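KLLA0E08119p (Kluyveromyces lactis, PDB 3VA7) probably catalyses, as the urea carboxylase part of a longer bifunctional enzyme, the biotin-dependent and ATP-driven carboxylation of urea to urea-1-carboxylate. Local coordinates at residues 724-729 against 755-760; 729-734 against 749-754; 739-744 against 1012-1017. All blocks are in the same frame, centred on the assembly; numbering follows the deposited sequence.

Contact 1: residues 724-729 against 755-760; sequences SNAHDY and GFVCQA. With BTI (5-(hexahydro-2-oxo-1H-thieno[3,4-D]imidazol-6-yl)pentanal), chain B.
Asn-725 and Phe-756 form an antiparallel non-hydrogen-bonded pair, one beta bridge of the carboxyltransferase domain, with a backbone bond on each flank. Here a single short bridge lies beside the biotin pocket, and the amide of Gly-755 next to it bonds the ligand. On one flank the amide of Val-757 donates to Ser-724 O at 2.8 Å. The same oxygen also receives a CA-H...O contact from Phe-756. On the other flank Ala-726 N reaches Gly-755 O at 2.7 Å. Lys-1012 NZ is a second donor to Gly-755 O, and it makes a salt bridge with Asp-728 OD2, while Asp-728 OD1 is bonded to the hydroxyl of Tyr-1044, a residue of the urea pocket. Both carboxylate oxygens are thus engaged, and the group lies against the glycine backbone, with Asp-728 OD1 3.5 Å from Gly-755 CA.

The third carbonyl to be satisfied is that of Phe-756. Tyr-729 holds CG between its backbone N and carbonyl carbon (chi1 66°), which carries the ring to the 756-758 backbone. From there its hydroxyl donates to Phe-756 O at 2.5 Å, in the carbonyl plane and on a lone pair, while Val-757 CA and Cys-758 N lie at the ring's edge. Apolar packing is modest: Ala-726 CB touches Val-757 CG1 at 4.1 Å.

With its carbonyl spent on Ala-726 and Lys-1012, Gly-755 uses its amide on the biotin group, donating to BTI O3 at 3.1 Å. The Phe-756 ring presents its edge to two oxygens, with CD1 3.4 Å from BTI O3 and CD2 3.3 Å from Ser-724 OG.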
loop_
_atom_site.group_PDB
_atom_site.type_symbol
_atom_site.label_atom_id
_atom_site.label_comp_id
_atom_site.label_asym_id
_atom_site.label_seq_id
_atom_site.Cartn_x
_atom_site.Cartn_y
_atom_site.Cartn_z
ATOM N N SER A 724 -34.203 1.696 4.087
ATOM C CA SER A 724 -33.071 0.789 4.463
ATOM C C SER A 724 -31.959 1.497 5.224
ATOM O O SER A 724 -31.032 0.831 5.728
ATOM C CB SER A 724 -32.386 0.178 3.244
ATOM O OG SER A 724 -31.584 1.149 2.590
ATOM N N ASN A 725 -32.001 2.832 5.226
ATOM C CA ASN A 725 -30.987 3.665 5.868
ATOM C C ASN A 725 -31.099 3.544 7.390
ATOM O O ASN A 725 -32.195 3.592 7.940
ATOM C CB ASN A 725 -31.172 5.136 5.445
ATOM C CG ASN A 725 -30.829 5.398 3.981
ATOM O OD1 ASN A 725 -30.776 4.485 3.130
ATOM N ND2 ASN A 725 -30.603 6.664 3.673
ATOM N N ALA A 726 -29.950 3.465 8.060
ATOM C CA ALA A 726 -29.860 3.089 9.454
ATOM C C ALA A 726 -28.814 3.952 10.076
ATOM O O ALA A 726 -27.846 4.338 9.406
ATOM C CB ALA A 726 -29.441 1.608 9.566
ATOM N N HIS A 727 -28.994 4.270 11.361
ATOM C CA HIS A 727 -27.915 4.932 12.077
ATOM C C HIS A 727 -26.686 4.009 12.013
ATOM O O HIS A 727 -26.691 2.863 12.463
ATOM C CB HIS A 727 -28.321 5.282 13.504
ATOM C CG HIS A 727 -29.357 6.361 13.588
ATOM N ND1 HIS A 727 -29.037 7.705 13.672
ATOM C CD2 HIS A 727 -30.712 6.295 13.594
ATOM C CE1 HIS A 727 -30.151 8.406 13.759
ATOM N NE2 HIS A 727 -31.180 7.579 13.698
ATOM N N ASP A 728 -25.645 4.515 11.396
ATOM C CA ASP A 728 -24.464 3.714 11.063
ATOM C C ASP A 728 -23.999 2.889 12.264
ATOM O O ASP A 728 -23.956 3.410 13.406
ATOM C CB ASP A 728 -23.358 4.614 10.460
ATOM C CG ASP A 728 -23.852 5.421 9.237
ATOM O OD1 ASP A 728 -23.106 5.493 8.237
ATOM O OD2 ASP A 728 -25.011 5.950 9.263
ATOM N N TYR A 729 -23.724 1.599 11.987
ATOM C CA TYR A 729 -23.442 0.544 12.975
ATOM C C TYR A 729 -22.531 -0.373 12.218
ATOM O O TYR A 729 -22.462 -0.270 10.992
ATOM C CB TYR A 729 -24.736 -0.208 13.435
ATOM C CG TYR A 729 -25.363 -0.989 12.309
ATOM C CD1 TYR A 729 -26.264 -0.396 11.463
ATOM C CD2 TYR A 729 -24.992 -2.302 12.060
ATOM C CE1 TYR A 729 -26.829 -1.095 10.399
ATOM C CE2 TYR A 729 -25.547 -3.024 11.029
ATOM C CZ TYR A 729 -26.457 -2.414 10.167
ATOM O OH TYR A 729 -26.990 -3.118 9.083
ATOM N N GLY A 755 -24.164 2.282 6.681
ATOM C CA GLY A 755 -25.335 3.113 6.949
ATOM C C GLY A 755 -26.671 2.471 6.560
ATOM O O GLY A 755 -27.694 3.186 6.517
ATOM N N PHE A 756 -26.680 1.146 6.285
ATOM C CA PHE A 756 -27.911 0.418 5.883
ATOM C C PHE A 756 -28.193 -0.840 6.696
ATOM O O PHE A 756 -27.288 -1.439 7.243
ATOM C CB PHE A 756 -27.832 -0.092 4.433
ATOM C CG PHE A 756 -27.400 0.930 3.422
ATOM C CD1 PHE A 756 -26.046 1.037 3.046
ATOM C CD2 PHE A 756 -28.341 1.767 2.803
ATOM C CE1 PHE A 756 -25.642 1.981 2.088
ATOM C CE2 PHE A 756 -27.932 2.711 1.842
ATOM C CZ PHE A 756 -26.579 2.803 1.468
ATOM N N VAL A 757 -29.448 -1.300 6.704
ATOM C CA VAL A 757 -29.808 -2.509 7.448
ATOM C C VAL A 757 -29.248 -3.750 6.748
ATOM O O VAL A 757 -29.069 -3.753 5.540
ATOM C CB VAL A 757 -31.317 -2.623 7.611
ATOM C CG1 VAL A 757 -31.850 -1.504 8.469
ATOM C CG2 VAL A 757 -32.010 -2.586 6.277
ATOM N N CYS A 758 -28.932 -4.782 7.529
ATOM C CA CYS A 758 -28.466 -6.098 7.043
ATOM C C CYS A 758 -29.527 -7.126 7.433
ATOM O O CYS A 758 -30.003 -7.142 8.598
ATOM C CB CYS A 758 -27.158 -6.485 7.707
ATOM S SG CYS A 758 -25.689 -5.530 7.188
ATOM N N GLN A 759 -29.877 -8.019 6.523
ATOM C CA GLN A 759 -31.008 -8.897 6.736
ATOM C C GLN A 759 -30.573 -10.136 7.500
ATOM O O GLN A 759 -31.210 -10.523 8.481
ATOM C CB GLN A 759 -31.675 -9.214 5.381
ATOM C CG GLN A 759 -32.447 -10.499 5.284
ATOM C CD GLN A 759 -33.783 -10.486 6.011
ATOM O OE1 GLN A 759 -34.505 -9.492 6.019
ATOM N NE2 GLN A 759 -34.117 -11.598 6.620
ATOM N N ALA A 760 -29.481 -10.746 7.063
ATOM C CA ALA A 760 -29.019 -12.052 7.537
ATOM C C ALA A 760 -27.504 -12.022 7.336
ATOM O O ALA A 760 -27.014 -11.068 6.707
ATOM C CB ALA A 760 -29.635 -13.162 6.717
HETATM C C11 BTI B . -19.623 -3.729 -3.869
HETATM O O11 BTI B . -20.109 -2.699 -4.432
HETATM C C10 BTI B . -19.656 -4.006 -2.336
HETATM C C9 BTI B . -20.269 -2.822 -1.590
HETATM C C8 BTI B . -20.651 -3.072 -0.138
HETATM C C7 BTI B . -21.689 -2.091 0.445
HETATM C C2 BTI B . -21.385 -0.624 0.223
HETATM S S1 BTI B . -19.842 -0.124 0.928
HETATM C C6 BTI B . -20.304 1.567 1.059
HETATM C C5 BTI B . -21.812 1.637 1.154
HETATM N N3 BTI B . -22.021 1.791 2.570
HETATM C C3 BTI B . -22.546 0.713 3.089
HETATM O O3 BTI B . -22.887 0.610 4.358
HETATM N N2 BTI B . -22.736 -0.230 2.191
HETATM C C4 BTI B . -22.440 0.270 0.853
#

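Contact 2: residues 729-734 against 749-754; sequences YVYSLG and DGPSLG. With BTI (5-(hexahydro-2-oxo-1H-thieno[3,4-D]imidazol-6-yl)pentanal), chain B.
Tyr-729 and Gly-754 exchange two backbone hydrogen bonds, an antiparallel hydrogen-bonded pair that shows how two short strands can shape a ligand pocket. Gly-754 N donates to Tyr-729 O at 3.0 Å with a nearly straight N-H...O angle of 174°, and Tyr-729 N returns the bond to Gly-754 O at 3.2 Å. Beyond the last pair, Tyr-731 N still reaches Ser-752 O, at 2.8 Å.

Tyr-731 turns CG beside its backbone N (chi1 -68°), bringing the ring back across the opposing chain. Gly-754 N lies 4.0 Å above one ring face, offset toward the rim, and a side chain on that glycine would run into the ring. The Tyr-731 hydroxyl is bonded to Phe-756 N. Pro-751 lines the biotin pocket beside this tyrosine, its CG 3.6 Å from BTI S1.

On the face bearing Val-730 and Leu-753, the two side chains cross at about a right angle, with Val-730 CG2 4.0 Å from Leu-753 CG. With an alanine here, the methyls that meet Leu-753 CG and Ser-752 O would be gone, which would probably leave Leu-753 freer to turn.

Farther out, Val-730 packs on Trp-499, Tyr-731 touches Cys-758 on strand 756-762, and Tyr-729 meets Leu-849 on strand 847-852.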
loop_
_atom_site.group_PDB
_atom_site.type_symbol
_atom_site.label_atom_id
_atom_site.label_comp_id
_atom_site.label_asym_id
_atom_site.label_seq_id
_atom_site.Cartn_x
_atom_site.Cartn_y
_atom_site.Cartn_z
ATOM N N TYR A 729 -23.724 1.599 11.987
ATOM C CA TYR A 729 -23.442 0.544 12.975
ATOM C C TYR A 729 -22.531 -0.373 12.218
ATOM O O TYR A 729 -22.462 -0.270 10.992
ATOM C CB TYR A 729 -24.736 -0.208 13.435
ATOM C CG TYR A 729 -25.363 -0.989 12.309
ATOM C CD1 TYR A 729 -26.264 -0.396 11.463
ATOM C CD2 TYR A 729 -24.992 -2.302 12.060
ATOM C CE1 TYR A 729 -26.829 -1.095 10.399
ATOM C CE2 TYR A 729 -25.547 -3.024 11.029
ATOM C CZ TYR A 729 -26.457 -2.414 10.167
ATOM O OH TYR A 729 -26.990 -3.118 9.083
ATOM N N VAL A 730 -21.840 -1.265 12.912
ATOM C CA VAL A 730 -20.761 -2.051 12.292
ATOM C C VAL A 730 -21.317 -3.363 11.829
ATOM O O VAL A 730 -22.171 -3.974 12.491
ATOM C CB VAL A 730 -19.575 -2.258 13.189
ATOM C CG1 VAL A 730 -18.444 -2.953 12.427
ATOM C CG2 VAL A 730 -19.094 -0.880 13.740
ATOM N N TYR A 731 -20.909 -3.765 10.652
ATOM C CA TYR A 731 -21.560 -4.870 10.008
ATOM C C TYR A 731 -20.788 -6.120 10.339
ATOM O O TYR A 731 -19.610 -6.067 10.716
ATOM C CB TYR A 731 -21.454 -4.737 8.495
ATOM C CG TYR A 731 -22.190 -3.627 7.851
ATOM C CD1 TYR A 731 -23.300 -3.048 8.441
ATOM C CD2 TYR A 731 -21.807 -3.187 6.586
ATOM C CE1 TYR A 731 -24.019 -1.990 7.773
ATOM C CE2 TYR A 731 -22.483 -2.177 5.921
ATOM C CZ TYR A 731 -23.587 -1.582 6.489
ATOM O OH TYR A 731 -24.252 -0.588 5.769
ATOM N N SER A 732 -21.409 -7.245 10.057
ATOM C CA SER A 732 -20.730 -8.531 10.209
ATOM C C SER A 732 -20.168 -9.040 8.899
ATOM O O SER A 732 -20.833 -8.965 7.869
ATOM C CB SER A 732 -21.744 -9.558 10.727
ATOM O OG SER A 732 -22.136 -9.227 12.050
ATOM N N LEU A 733 -18.957 -9.577 8.933
ATOM C CA LEU A 733 -18.497 -10.398 7.824
ATOM C C LEU A 733 -19.619 -11.371 7.412
ATOM O O LEU A 733 -20.199 -12.128 8.254
ATOM C CB LEU A 733 -17.282 -11.159 8.241
ATOM C CG LEU A 733 -15.929 -10.710 7.733
ATOM C CD1 LEU A 733 -15.963 -9.537 6.705
ATOM C CD2 LEU A 733 -14.983 -10.429 8.932
ATOM N N GLY A 734 -19.985 -11.292 6.135
ATOM C CA GLY A 734 -20.947 -12.191 5.582
ATOM C C GLY A 734 -22.322 -11.565 5.566
ATOM O O GLY A 734 -23.271 -12.174 5.046
ATOM N N ASP A 749 -12.787 -8.331 1.791
ATOM C CA ASP A 749 -12.260 -6.952 1.580
ATOM C C ASP A 749 -13.333 -5.901 1.820
ATOM O O ASP A 749 -13.261 -4.808 1.253
ATOM C CB ASP A 749 -11.697 -6.749 0.204
ATOM C CG ASP A 749 -10.295 -7.296 0.071
ATOM O OD1 ASP A 749 -9.677 -7.666 1.123
ATOM O OD2 ASP A 749 -9.833 -7.371 -1.112
ATOM N N GLY A 750 -14.312 -6.230 2.653
ATOM C CA GLY A 750 -15.570 -5.482 2.663
ATOM C C GLY A 750 -15.713 -4.403 3.724
ATOM O O GLY A 750 -14.842 -4.281 4.604
ATOM N N PRO A 751 -16.771 -3.582 3.616
ATOM C CA PRO A 751 -16.956 -2.486 4.553
ATOM C C PRO A 751 -17.429 -2.975 5.965
ATOM O O PRO A 751 -18.053 -4.015 6.121
ATOM C CB PRO A 751 -18.071 -1.661 3.899
ATOM C CG PRO A 751 -18.955 -2.727 3.268
ATOM C CD PRO A 751 -17.946 -3.765 2.746
ATOM N N SER A 752 -17.260 -2.105 6.923
ATOM C CA SER A 752 -17.321 -2.412 8.322
ATOM C C SER A 752 -18.396 -1.498 8.924
ATOM O O SER A 752 -19.545 -1.952 9.068
ATOM C CB SER A 752 -15.903 -2.238 8.865
ATOM O OG SER A 752 -15.783 -1.133 9.695
ATOM N N LEU A 753 -18.110 -0.220 9.193
ATOM C CA LEU A 753 -19.155 0.694 9.727
ATOM C C LEU A 753 -19.979 1.241 8.568
ATOM O O LEU A 753 -19.423 1.966 7.735
ATOM C CB LEU A 753 -18.473 1.901 10.354
ATOM C CG LEU A 753 -19.033 2.562 11.620
ATOM C CD1 LEU A 753 -18.460 3.987 11.813
ATOM C CD2 LEU A 753 -20.513 2.483 11.915
ATOM N N GLY A 754 -21.281 0.970 8.513
ATOM C CA GLY A 754 -22.040 1.259 7.301
ATOM C C GLY A 754 -23.418 1.750 7.657
ATOM O O GLY A 754 -23.799 1.629 8.816
HETATM C C11 BTI B . -19.623 -3.729 -3.869
HETATM O O11 BTI B . -20.109 -2.699 -4.432
HETATM C C10 BTI B . -19.656 -4.006 -2.336
HETATM C C9 BTI B . -20.269 -2.822 -1.590
HETATM C C8 BTI B . -20.651 -3.072 -0.138
HETATM C C7 BTI B . -21.689 -2.091 0.445
HETATM C C2 BTI B . -21.385 -0.624 0.223
HETATM S S1 BTI B . -19.842 -0.124 0.928
HETATM C C6 BTI B . -20.304 1.567 1.059
HETATM C C5 BTI B . -21.812 1.637 1.154
HETATM N N3 BTI B . -22.021 1.791 2.570
HETATM C C3 BTI B . -22.546 0.713 3.089
HETATM O O3 BTI B . -22.887 0.610 4.358
HETATM N N2 BTI B . -22.736 -0.230 2.191
HETATM C C4 BTI B . -22.440 0.270 0.853
#

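Contact 3: residues 739-744 against 1012-1017; sequences TGDEPV and KYNPSR. With BTI (5-(hexahydro-2-oxo-1H-thieno[3,4-D]imidazol-6-yl)pentanal), chain B; GOL (glycerol), chain H.
Thr-739 and Ser-1016 meet beside the biotin group and illustrate how two distant parts of a chain can share one wall of a pocket. Ser-1016 OG lies 3.4 Å from Thr-739 CB, and both side chains reach the same ligand atom: Thr-739 CG2 and Ser-1016 OG are each 3.6 Å from BTI C4. Thr-739 has OG1 between its backbone N and carbonyl carbon (chi1 66°), which places CG2 beside the backbone N, where it meets the biotin ring. Val-744 extends the wall along the ligand's tail, its CG2 3.8 Å from BTI C10. Next to this pair, Pro-1015 CA lies 3.4 Å from Thr-739 O, a CA-H...O contact.

Glu-742 lies across Pro-1015, OE2 coming 3.6 Å from the ring carbon CG. Its other carboxylate oxygen accepts a bond from glycerol, GOL O1 to Glu-742 OE1 at 2.8 Å. The far end of the glycerol, O3, donates to Ser-1016 O, so this molecule, probably from the crystallisation liquor, spans the two segments.

Residues 739 to 742 form a type II' beta turn, the tip of the hairpin that joins strands 735-739 and 742-746. The hairpin belongs to the A/B part of the carboxyltransferase domain, the 1012-1017 loop facing it to the C/D part. Gly-740 takes the turn's positive-phi position (phi 70°, psi -126°) with its CA facing Asn-1014; a side chain on it would collide with that asparagine. The loop enters Pro-1015 through a cis peptide bond.

Bonds from outside hold two of the hairpin side chains: Thr-739 OG1 is bonded to Arg-703 NH1, and Asp-741 OD1 to the indole nitrogen of Trp-711. Within the loop, Arg-1017 NH1 packs over the centre of the Tyr-1013 ring. The same guanidinium group is hydrogen-bonded to Tyr-1044 O and Tyr-1035 OH, both from residues of the urea pocket.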
loop_
_atom_site.group_PDB
_atom_site.type_symbol
_atom_site.label_atom_id
_atom_site.label_comp_id
_atom_site.label_asym_id
_atom_site.label_seq_id
_atom_site.Cartn_x
_atom_site.Cartn_y
_atom_site.Cartn_z
ATOM N N THR A 739 -28.228 -2.020 0.370
ATOM C CA THR A 739 -27.804 -0.650 0.037
ATOM C C THR A 739 -28.932 -0.081 -0.759
ATOM O O THR A 739 -28.965 -0.235 -1.972
ATOM C CB THR A 739 -26.524 -0.631 -0.807
ATOM O OG1 THR A 739 -26.802 -1.222 -2.095
ATOM C CG2 THR A 739 -25.420 -1.413 -0.116
ATOM N N GLY A 740 -29.868 0.577 -0.093
ATOM C CA GLY A 740 -31.167 0.928 -0.746
ATOM C C GLY A 740 -32.004 -0.357 -0.986
ATOM O O GLY A 740 -32.188 -1.167 -0.056
ATOM N N ASP A 741 -32.435 -0.585 -2.225
ATOM C CA ASP A 741 -33.374 -1.631 -2.549
ATOM C C ASP A 741 -32.691 -2.917 -3.118
ATOM O O ASP A 741 -33.341 -3.870 -3.530
ATOM C CB ASP A 741 -34.439 -1.073 -3.491
ATOM C CG ASP A 741 -35.314 -0.017 -2.829
ATOM O OD1 ASP A 741 -35.950 -0.341 -1.792
ATOM O OD2 ASP A 741 -35.408 1.134 -3.343
ATOM N N GLU A 742 -31.373 -2.941 -3.099
ATOM C CA GLU A 742 -30.634 -4.063 -3.612
ATOM C C GLU A 742 -29.594 -4.455 -2.572
ATOM O O GLU A 742 -29.011 -3.564 -1.939
ATOM C CB GLU A 742 -29.912 -3.654 -4.861
ATOM C CG GLU A 742 -30.820 -3.437 -6.055
ATOM C CD GLU A 742 -30.149 -2.588 -7.114
ATOM O OE1 GLU A 742 -29.207 -3.069 -7.753
ATOM O OE2 GLU A 742 -30.531 -1.413 -7.266
ATOM N N PRO A 743 -29.369 -5.784 -2.386
ATOM C CA PRO A 743 -28.469 -6.311 -1.368
ATOM C C PRO A 743 -27.152 -6.768 -1.919
ATOM O O PRO A 743 -27.027 -7.022 -3.091
ATOM C CB PRO A 743 -29.222 -7.526 -0.823
ATOM C CG PRO A 743 -29.952 -8.077 -2.081
ATOM C CD PRO A 743 -30.098 -6.877 -3.077
ATOM N N VAL A 744 -26.174 -6.906 -1.041
ATOM C CA VAL A 744 -24.860 -7.306 -1.452
ATOM C C VAL A 744 -24.255 -8.046 -0.287
ATOM O O VAL A 744 -24.460 -7.658 0.892
ATOM C CB VAL A 744 -24.011 -6.088 -1.837
ATOM C CG1 VAL A 744 -24.177 -4.931 -0.810
ATOM C CG2 VAL A 744 -22.573 -6.475 -2.019
ATOM N N LYS A 1012 -28.871 8.086 1.668
ATOM C CA LYS A 1012 -27.696 7.433 1.172
ATOM C C LYS A 1012 -28.094 6.901 -0.180
ATOM O O LYS A 1012 -29.300 6.793 -0.469
ATOM C CB LYS A 1012 -27.301 6.348 2.151
ATOM C CG LYS A 1012 -26.675 6.951 3.456
ATOM C CD LYS A 1012 -27.264 6.331 4.708
ATOM C CE LYS A 1012 -26.474 6.708 5.921
ATOM N NZ LYS A 1012 -27.030 6.090 7.123
ATOM N N TYR A 1013 -27.132 6.625 -1.046
ATOM C CA TYR A 1013 -27.496 6.240 -2.392
ATOM C C TYR A 1013 -28.330 4.938 -2.445
ATOM O O TYR A 1013 -28.259 4.076 -1.542
ATOM C CB TYR A 1013 -26.236 6.082 -3.242
ATOM C CG TYR A 1013 -25.608 7.364 -3.822
ATOM C CD1 TYR A 1013 -25.613 8.600 -3.112
ATOM C CD2 TYR A 1013 -24.961 7.330 -5.065
ATOM C CE1 TYR A 1013 -25.025 9.745 -3.646
ATOM C CE2 TYR A 1013 -24.338 8.496 -5.613
ATOM C CZ TYR A 1013 -24.374 9.668 -4.910
ATOM O OH TYR A 1013 -23.761 10.758 -5.455
ATOM N N ASN A 1014 -29.143 4.817 -3.499
ATOM C CA ASN A 1014 -29.909 3.634 -3.764
ATOM C C ASN A 1014 -29.805 3.261 -5.232
ATOM O O ASN A 1014 -30.527 3.813 -6.065
ATOM C CB ASN A 1014 -31.354 3.872 -3.332
ATOM C CG ASN A 1014 -32.333 2.845 -3.913
ATOM O OD1 ASN A 1014 -33.481 3.197 -4.260
ATOM N ND2 ASN A 1014 -31.894 1.606 -4.070
ATOM N N PRO A 1015 -28.924 2.313 -5.578
ATOM C CA PRO A 1015 -27.990 1.557 -4.753
ATOM C C PRO A 1015 -26.717 2.360 -4.595
ATOM O O PRO A 1015 -26.560 3.393 -5.251
ATOM C CB PRO A 1015 -27.669 0.313 -5.632
ATOM C CG PRO A 1015 -27.701 0.799 -6.976
ATOM C CD PRO A 1015 -28.777 1.940 -6.997
ATOM N N SER A 1016 -25.781 1.859 -3.803
ATOM C CA SER A 1016 -24.537 2.582 -3.585
ATOM C C SER A 1016 -23.630 2.628 -4.817
ATOM O O SER A 1016 -23.736 1.809 -5.706
ATOM C CB SER A 1016 -23.839 1.995 -2.367
ATOM O OG SER A 1016 -23.773 0.575 -2.459
ATOM N N ARG A 1017 -22.703 3.580 -4.841
ATOM C CA ARG A 1017 -21.654 3.684 -5.879
ATOM C C ARG A 1017 -20.734 2.517 -5.704
ATOM O O ARG A 1017 -20.713 1.929 -4.624
ATOM C CB ARG A 1017 -20.831 4.946 -5.691
ATOM C CG ARG A 1017 -21.584 6.248 -5.840
ATOM C CD ARG A 1017 -20.614 7.447 -5.712
ATOM N NE ARG A 1017 -19.801 7.378 -4.489
ATOM C CZ ARG A 1017 -20.227 7.754 -3.277
ATOM N NH1 ARG A 1017 -21.459 8.265 -3.065
ATOM N NH2 ARG A 1017 -19.414 7.605 -2.255
HETATM C C11 BTI B . -19.623 -3.729 -3.869
HETATM O O11 BTI B . -20.109 -2.699 -4.432
HETATM C C10 BTI B . -19.656 -4.006 -2.336
HETATM C C9 BTI B . -20.269 -2.822 -1.590
HETATM C C8 BTI B . -20.651 -3.072 -0.138
HETATM C C7 BTI B . -21.689 -2.091 0.445
HETATM C C2 BTI B . -21.385 -0.624 0.223
HETATM S S1 BTI B . -19.842 -0.124 0.928
HETATM C C6 BTI B . -20.304 1.567 1.059
HETATM C C5 BTI B . -21.812 1.637 1.154
HETATM N N3 BTI B . -22.021 1.791 2.570
HETATM C C3 BTI B . -22.546 0.713 3.089
HETATM O O3 BTI B . -22.887 0.610 4.358
HETATM N N2 BTI B . -22.736 -0.230 2.191
HETATM C C4 BTI B . -22.440 0.270 0.853
HETATM C C1 GOL H . -26.211 -2.128 -8.250
HETATM O O1 GOL H . -26.983 -2.466 -9.380
HETATM C C2 GOL H . -24.901 -1.411 -8.635
HETATM O O2 GOL H . -24.331 -1.971 -9.799
HETATM C C3 GOL H . -23.886 -1.553 -7.509
HETATM O O3 GOL H . -24.415 -0.903 -6.384
#

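All three contacts are buried and converge on the biotin group, yet they differ in chemistry. Contacts 1 and 2 share Tyr-729 and strand 725-730, lie within subdomains A and B, and rest mainly on backbone hydrogen bonds, with a tyrosine hydroxyl added in contact 1; their centres are 10 Å apart, and a hydroxyl of contact 2 bonds the backbone of contact 1. Contact 3 instead joins that region to subdomains C and D, with no clear direct hydrogen bond between its segments, where packing and a CA-H...O contact are the clear interactions. Lys-1012, in the loop of contact 3, ties it to contact 1, whereas contacts 2 and 3 stay about 6 Å apart at their nearest atoms.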